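Local structure of pyruvate carboxylase n-terminal domain (Aquifex aeolicus, 1ULZ) at residues E86-K92 / W106-E110; Q235-E239 / L420-M425; K250-Y254 / E280-Y284. The protein belongs to the biotin carboxylase family, forming the biotin carboxylase subunit of a pyruvate carboxylase and containing an ATP-grasp domain. The protein carries 1 engineered substitution. The contacts are given in a common frame with arbitrary orientation. Numbering follows the deposited sequence.

How the interactions relate
Following the chain from its N terminus, interaction 1 comes first and closes a short loop of 13 residues, pairing helix 88-96 with helix 106-113 beside the edge strand 100-101 of the N-terminal parallel sheet. Interaction 2 opens later, at strand 235-241, and its loop of 180 residues closes only at helix 418-426, joining the ATP-grasp part to the C-terminal part. Nested within that loop, interaction 3 sets helix 248-264 against the start of strand 283-289. No two loops cross. Interactions 2 and 3 reach the same eight-stranded antiparallel sheet, their centres about 25 Å apart, whereas the centre of interaction 1 lies about 33 Å from that of interaction 2 and 29 Å from that of interaction 3.

Interaction 1 of 3, residues E86-K92 / W106-E110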
# COMPACT_ATOMS: atom_id res chain seq x y z
N GLU A 86 -5.24 23.11 16.42
CA GLU A 86 -6.45 23.90 16.44
C GLU A 86 -6.36 25.07 17.40
O GLU A 86 -7.35 25.46 18.01
CB GLU A 86 -7.65 23.00 16.79
CG GLU A 86 -7.79 21.81 15.84
CD GLU A 86 -8.95 20.91 16.20
OE1 GLU A 86 -10.09 21.24 15.84
OE2 GLU A 86 -8.72 19.87 16.85
N ASN A 87 -5.17 25.63 17.52
CA ASN A 87 -4.91 26.78 18.38
C ASN A 87 -5.01 28.02 17.50
O ASN A 87 -4.06 28.38 16.80
CB ASN A 87 -3.51 26.67 18.98
CG ASN A 87 -3.23 27.73 20.02
OD1 ASN A 87 -3.34 28.93 19.76
ND2 ASN A 87 -2.87 27.29 21.22
N ALA A 88 -6.17 28.68 17.52
CA ALA A 88 -6.39 29.87 16.70
C ALA A 88 -5.33 30.94 16.95
O ALA A 88 -4.92 31.64 16.03
CB ALA A 88 -7.79 30.44 16.94
N GLU A 89 -4.88 31.05 18.19
CA GLU A 89 -3.87 32.05 18.55
C GLU A 89 -2.55 31.79 17.83
O GLU A 89 -1.95 32.70 17.26
CB GLU A 89 -3.64 32.04 20.07
CG GLU A 89 -2.79 33.18 20.58
CD GLU A 89 -2.58 33.13 22.09
OE1 GLU A 89 -1.89 34.03 22.62
OE2 GLU A 89 -3.10 32.20 22.76
N PHE A 90 -2.09 30.54 17.86
CA PHE A 90 -0.84 30.17 17.20
C PHE A 90 -0.94 30.47 15.71
O PHE A 90 -0.02 31.03 15.11
CB PHE A 90 -0.54 28.68 17.42
CG PHE A 90 0.73 28.22 16.77
CD1 PHE A 90 1.94 28.84 17.04
CD2 PHE A 90 0.71 27.15 15.87
CE1 PHE A 90 3.11 28.40 16.44
CE2 PHE A 90 1.87 26.72 15.26
CZ PHE A 90 3.07 27.34 15.54
N ALA A 91 -2.06 30.08 15.11
CA ALA A 91 -2.28 30.31 13.68
C ALA A 91 -2.19 31.81 13.38
O ALA A 91 -1.61 32.22 12.38
CB ALA A 91 -3.64 29.77 13.27
N LYS A 92 -2.76 32.63 14.27
CA LYS A 92 -2.73 34.08 14.10
C LYS A 92 -1.28 34.58 14.18
O LYS A 92 -0.82 35.34 13.33
CB LYS A 92 -3.59 34.74 15.18
CG LYS A 92 -3.72 36.26 15.10
CD LYS A 92 -4.69 36.76 16.17
CE LYS A 92 -4.81 38.29 16.19
NZ LYS A 92 -3.52 38.95 16.58
N TRP A 106 -7.14 31.45 10.81
CA TRP A 106 -7.23 31.47 12.26
C TRP A 106 -8.60 31.89 12.78
O TRP A 106 -9.03 31.45 13.85
CB TRP A 106 -6.14 32.35 12.88
CG TRP A 106 -6.30 33.83 12.67
CD1 TRP A 106 -5.75 34.58 11.68
CD2 TRP A 106 -7.03 34.74 13.51
NE1 TRP A 106 -6.10 35.90 11.84
CE2 TRP A 106 -6.88 36.02 12.95
CE3 TRP A 106 -7.80 34.58 14.66
CZ2 TRP A 106 -7.47 37.15 13.52
CZ3 TRP A 106 -8.39 35.71 15.23
CH2 TRP A 106 -8.22 36.98 14.65
N LYS A 107 -9.31 32.73 12.02
CA LYS A 107 -10.64 33.16 12.44
C LYS A 107 -11.59 31.98 12.38
O LYS A 107 -12.47 31.83 13.23
CB LYS A 107 -11.15 34.30 11.55
CG LYS A 107 -10.53 35.65 11.88
CD LYS A 107 -10.95 36.72 10.88
CE LYS A 107 -10.48 38.10 11.33
NZ LYS A 107 -10.77 39.14 10.29
N VAL A 108 -11.41 31.13 11.37
CA VAL A 108 -12.25 29.95 11.19
C VAL A 108 -11.97 28.95 12.29
O VAL A 108 -12.88 28.29 12.79
CB VAL A 108 -11.99 29.28 9.81
CG1 VAL A 108 -12.77 27.97 9.71
CG2 VAL A 108 -12.39 30.23 8.70
N ILE A 109 -10.70 28.83 12.68
CA ILE A 109 -10.31 27.92 13.74
C ILE A 109 -10.92 28.42 15.05
O ILE A 109 -11.35 27.63 15.89
CB ILE A 109 -8.78 27.86 13.91
CG1 ILE A 109 -8.15 27.23 12.67
CG2 ILE A 109 -8.43 27.06 15.15
CD1 ILE A 109 -6.62 27.18 12.72
N GLU A 110 -10.96 29.74 15.20
CA GLU A 110 -11.53 30.34 16.40
C GLU A 110 -13.02 30.04 16.45
O GLU A 110 -13.52 29.52 17.44
CB GLU A 110 -11.33 31.86 16.37
CG GLU A 110 -11.07 32.45 17.74
CD GLU A 110 -11.63 33.85 17.88
OE1 GLU A 110 -11.53 34.63 16.91
OE2 GLU A 110 -12.14 34.17 18.98
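Trp106, at the start of its helix, gives up more surface here than any other residue. Trp106 CB rests against Ala88 O (3.5 Å) and Ala91 CB (3.6 Å), the p rotamer placing the indole beside Lys92. The extended lysine chain crosses one ring face, with Lys92 CD 3.7 Å from the centroid of the six-membered ring of Trp106, a CH-pi contact; its ammonium end forms a salt bridge with Glu96. One turn on, Ile109 fits its CG2 against Ala88 CB (3.9 Å) and Glu86 O (3.5 Å), while Ile109 CD1 reaches Ala91 CB (4.0 Å). Alanine suits positions 88 and 91: its small methyl lets the axes of 88-92 and 106-110, nearly antiparallel at 174°, come within 8.4 Å. Asn87 caps the first helix, its OD1 accepting from Phe90 N at 2.8 Å. Strand 76-78, helix 88-96 and strand 100-101 form a beta-alpha-beta crossover of the Rossmann-like parallel sheet; Phe101 of the edge strand packs on Ala91 and Ile109, and helix 62-71 packs on Phe90.

Interaction 2 of 3, residues Q235-E239 / L420-M425; sequences QKLVE and LLINIM
A strand, 235-239, packs against a helix, 420-425, their axes 10.2 Å apart at closest approach and crossing at -49°. The nearest CA atoms, those of Val238 and Leu421, are 8.2 Å apart, a spacing bridged by apolar side chains. The strand is extended except at Leu237, whose phi/psi of -129/-42 interrupts the usual alternation, so that both Leu237 (chi1 t, chi2 p) and Val238 (chi1 t) point toward the helix. The helix has regular angles, with Ile424 N hydrogen-bonded to Leu420 O (3.1 Å) and Met425 N to Leu421 O (3.0 Å). Leu420 (t, p) comes first, its CD2 3.5 Å from Leu237 CD2. Leu421 (m, t) starts out sideways but extends its CD2 to Val238 CG2 (3.6 Å) and Leu237 CG (3.8 Å); it also packs on Cys336 and Ile338 of strand 332-339. This is a helix laid over a face of the antiparallel sheet that runs from the ATP-grasp part into the C-terminal part, strand 332-339 adjoining 235-241; leucine, isoleucine and valine, with one methionine, make up the interface, as suits a buried contact. One turn after Leu420, Ile424 (m, t) places its CD1 4.2 Å from Leu237 CD2. Met425 (m, m) ends the row, its flexible thioether chain bringing CE to 4.4 Å from Val238 CG2, with Met402 and Arg403 of helix 395-407 beside it.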
# COMPACT_ATOMS: atom_id res chain seq x y z
N GLN A 235 -12.38 6.81 22.60
CA GLN A 235 -11.09 6.73 21.91
C GLN A 235 -11.28 5.80 20.71
O GLN A 235 -11.68 4.64 20.86
CB GLN A 235 -10.03 6.17 22.85
CG GLN A 235 -9.66 7.10 23.99
CD GLN A 235 -8.75 8.23 23.56
OE1 GLN A 235 -8.41 9.11 24.35
NE2 GLN A 235 -8.35 8.23 22.28
N LYS A 236 -10.99 6.31 19.52
CA LYS A 236 -11.14 5.54 18.29
C LYS A 236 -10.20 4.34 18.25
O LYS A 236 -9.06 4.41 18.72
CB LYS A 236 -10.93 6.45 17.08
CG LYS A 236 -12.08 7.45 16.89
CD LYS A 236 -11.66 8.67 16.09
CE LYS A 236 -12.84 9.59 15.83
NZ LYS A 236 -12.44 10.86 15.14
N LEU A 237 -10.69 3.23 17.71
CA LEU A 237 -9.90 1.99 17.61
C LEU A 237 -9.94 1.46 16.19
O LEU A 237 -8.92 1.00 15.66
CB LEU A 237 -10.47 0.95 18.58
CG LEU A 237 -9.72 -0.37 18.79
CD1 LEU A 237 -8.32 -0.10 19.35
CD2 LEU A 237 -10.52 -1.23 19.78
N VAL A 238 -11.11 1.51 15.57
CA VAL A 238 -11.27 1.05 14.20
C VAL A 238 -12.12 2.05 13.42
O VAL A 238 -13.15 2.50 13.91
CB VAL A 238 -11.96 -0.33 14.14
CG1 VAL A 238 -12.17 -0.75 12.70
CG2 VAL A 238 -11.11 -1.37 14.87
N GLU A 239 -11.66 2.39 12.22
CA GLU A 239 -12.38 3.33 11.35
C GLU A 239 -12.49 2.77 9.94
O GLU A 239 -11.59 2.07 9.47
CB GLU A 239 -11.65 4.67 11.30
CG GLU A 239 -11.35 5.30 12.65
CD GLU A 239 -9.89 5.17 13.06
OE1 GLU A 239 -9.52 5.71 14.11
OE2 GLU A 239 -9.11 4.52 12.32
N LEU A 420 -7.17 -7.93 20.54
CA LEU A 420 -8.52 -7.38 20.59
C LEU A 420 -9.04 -7.17 19.18
O LEU A 420 -10.14 -7.62 18.83
CB LEU A 420 -8.49 -6.04 21.34
CG LEU A 420 -9.74 -5.17 21.22
CD1 LEU A 420 -10.93 -5.91 21.78
CD2 LEU A 420 -9.53 -3.85 21.95
N LEU A 421 -8.25 -6.47 18.36
CA LEU A 421 -8.59 -6.18 16.97
C LEU A 421 -8.90 -7.46 16.19
O LEU A 421 -9.90 -7.53 15.47
CB LEU A 421 -7.45 -5.41 16.30
CG LEU A 421 -7.22 -4.01 16.88
CD1 LEU A 421 -5.94 -3.39 16.35
CD2 LEU A 421 -8.42 -3.15 16.53
N ILE A 422 -8.06 -8.48 16.35
CA ILE A 422 -8.26 -9.75 15.66
C ILE A 422 -9.64 -10.33 16.02
O ILE A 422 -10.37 -10.77 15.14
CB ILE A 422 -7.14 -10.78 16.02
CG1 ILE A 422 -5.79 -10.26 15.51
CG2 ILE A 422 -7.45 -12.13 15.40
CD1 ILE A 422 -4.62 -11.19 15.79
N ASN A 423 -10.00 -10.31 17.29
CA ASN A 423 -11.30 -10.84 17.70
C ASN A 423 -12.45 -10.05 17.07
O ASN A 423 -13.46 -10.63 16.65
CB ASN A 423 -11.45 -10.83 19.23
CG ASN A 423 -10.66 -11.94 19.90
OD1 ASN A 423 -10.49 -13.02 19.35
ND2 ASN A 423 -10.20 -11.68 21.12
N ILE A 424 -12.31 -8.73 16.99
CA ILE A 424 -13.36 -7.91 16.39
C ILE A 424 -13.56 -8.32 14.94
O ILE A 424 -14.69 -8.45 14.47
CB ILE A 424 -13.01 -6.40 16.45
CG1 ILE A 424 -12.96 -5.93 17.91
CG2 ILE A 424 -14.04 -5.58 15.69
CD1 ILE A 424 -12.62 -4.47 18.08
N MET A 425 -12.46 -8.53 14.22
CA MET A 425 -12.53 -8.92 12.81
C MET A 425 -13.22 -10.27 12.65
O MET A 425 -13.80 -10.56 11.61
CB MET A 425 -11.13 -9.00 12.19
CG MET A 425 -10.34 -7.70 12.19
SD MET A 425 -11.15 -6.39 11.25
CE MET A 425 -11.26 -5.09 12.49

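Interaction 3 of 3, residues K250-Y254 / E280-Y284; sequences KREYY and EGNLY
Two hydrogen bonds join helix 250-254 to the loop and strand start at 280-284. Lys250 NZ donates to Gly281 O at 2.6 Å: a long chain is needed, the CA atoms of Lys250 and Gly281 being 8.8 Å apart, and chi angles of m, t, p, t carry the amine there. One turn later in this regular alpha helix, where Tyr254 N hydrogen-bonds to Lys250 O (3.0 Å), Tyr254 OH accepts from Leu283 N at 3.1 Å and 171°. Gly281 has phi/psi of 98/14, which suits glycine, as a CB would collide with Lys250 NZ; Asn282 (-86/137) and Leu283 (-106/149) are extended. Tyr254 (chi1 m, chi2 -65°) and Leu283 (m, t) point toward the opposite segment, their CA atoms 8.1 Å apart, and Leu283 CG sits 3.8 Å from the centroid of the Tyr254 ring, a CH-pi contact over its face; Leu283 CD1 lies 3.7 Å from Tyr254 CG. The loop is the turn of a beta hairpin in the ATP-grasp part, with Asp278 OD1 accepting from Glu280 N and Asn282 N. Helix 248-264 packs on the sheet beside it, where Tyr210 of strand 206-214 meets both Tyr254 and Leu283, and Phe275 of strand 269-277 meets Leu283.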
# COMPACT_ATOMS: atom_id res chain seq x y z
N LYS A 250 -27.47 9.55 -0.77
CA LYS A 250 -27.43 10.21 0.53
C LYS A 250 -26.02 10.68 0.83
O LYS A 250 -25.82 11.69 1.51
CB LYS A 250 -27.92 9.26 1.62
CG LYS A 250 -29.44 9.09 1.64
CD LYS A 250 -29.86 8.27 2.84
CE LYS A 250 -29.19 8.80 4.12
NZ LYS A 250 -29.26 7.83 5.26
N ARG A 251 -25.03 9.96 0.32
CA ARG A 251 -23.64 10.33 0.51
C ARG A 251 -23.44 11.72 -0.09
O ARG A 251 -22.83 12.59 0.54
CB ARG A 251 -22.71 9.33 -0.19
CG ARG A 251 -21.24 9.76 -0.20
CD ARG A 251 -20.30 8.58 -0.47
NE ARG A 251 -20.44 7.57 0.57
CZ ARG A 251 -21.00 6.38 0.38
NH1 ARG A 251 -21.47 6.04 -0.82
NH2 ARG A 251 -21.11 5.53 1.40
N GLU A 252 -23.95 11.92 -1.30
CA GLU A 252 -23.82 13.21 -1.96
C GLU A 252 -24.72 14.27 -1.33
O GLU A 252 -24.33 15.44 -1.22
CB GLU A 252 -24.10 13.08 -3.46
CG GLU A 252 -23.01 12.33 -4.20
CD GLU A 252 -21.62 12.89 -3.91
OE1 GLU A 252 -20.65 12.09 -3.86
OE2 GLU A 252 -21.48 14.12 -3.73
N TYR A 253 -25.92 13.88 -0.91
CA TYR A 253 -26.84 14.83 -0.30
C TYR A 253 -26.18 15.50 0.90
O TYR A 253 -26.11 16.73 0.96
CB TYR A 253 -28.14 14.12 0.13
CG TYR A 253 -29.05 14.96 1.01
CD1 TYR A 253 -29.14 14.72 2.38
CD2 TYR A 253 -29.78 16.02 0.49
CE1 TYR A 253 -29.92 15.50 3.20
CE2 TYR A 253 -30.58 16.82 1.31
CZ TYR A 253 -30.64 16.55 2.66
OH TYR A 253 -31.40 17.34 3.50
N TYR A 254 -25.67 14.71 1.84
CA TYR A 254 -25.00 15.26 3.01
C TYR A 254 -23.66 15.90 2.62
O TYR A 254 -23.25 16.92 3.19
CB TYR A 254 -24.79 14.18 4.08
CG TYR A 254 -26.06 13.84 4.86
CD1 TYR A 254 -26.66 14.79 5.68
CD2 TYR A 254 -26.65 12.59 4.77
CE1 TYR A 254 -27.81 14.50 6.39
CE2 TYR A 254 -27.81 12.29 5.48
CZ TYR A 254 -28.38 13.26 6.28
OH TYR A 254 -29.54 12.99 6.99
N GLU A 280 -31.67 4.94 11.15
CA GLU A 280 -32.18 5.06 9.79
C GLU A 280 -31.17 5.67 8.84
O GLU A 280 -31.40 5.69 7.62
CB GLU A 280 -33.47 5.88 9.77
CG GLU A 280 -34.56 5.33 10.66
CD GLU A 280 -34.39 5.78 12.10
OE1 GLU A 280 -35.05 5.20 12.99
OE2 GLU A 280 -33.59 6.71 12.33
N GLY A 281 -30.06 6.17 9.37
CA GLY A 281 -29.07 6.77 8.50
C GLY A 281 -29.16 8.28 8.42
O GLY A 281 -28.57 8.89 7.53
N ASN A 282 -29.90 8.89 9.34
CA ASN A 282 -30.03 10.34 9.36
C ASN A 282 -28.86 10.91 10.17
O ASN A 282 -28.51 10.38 11.22
CB ASN A 282 -31.35 10.75 10.01
CG ASN A 282 -32.55 10.43 9.14
OD1 ASN A 282 -32.72 11.00 8.06
ND2 ASN A 282 -33.38 9.50 9.60
N LEU A 283 -28.26 11.98 9.67
CA LEU A 283 -27.11 12.59 10.35
C LEU A 283 -27.44 13.89 11.06
O LEU A 283 -28.32 14.65 10.64
CB LEU A 283 -25.98 12.85 9.35
CG LEU A 283 -25.54 11.69 8.45
CD1 LEU A 283 -24.30 12.09 7.67
CD2 LEU A 283 -25.26 10.47 9.30
N TYR A 284 -26.72 14.15 12.15
CA TYR A 284 -26.88 15.36 12.94
C TYR A 284 -25.48 15.86 13.29
O TYR A 284 -24.69 15.15 13.92
CB TYR A 284 -27.67 15.07 14.21
CG TYR A 284 -28.96 14.30 14.00
CD1 TYR A 284 -28.96 12.91 13.95
CD2 TYR A 284 -30.18 14.96 13.88
CE1 TYR A 284 -30.13 12.20 13.79
CE2 TYR A 284 -31.36 14.25 13.71
CZ TYR A 284 -31.33 12.87 13.67
OH TYR A 284 -32.50 12.16 13.54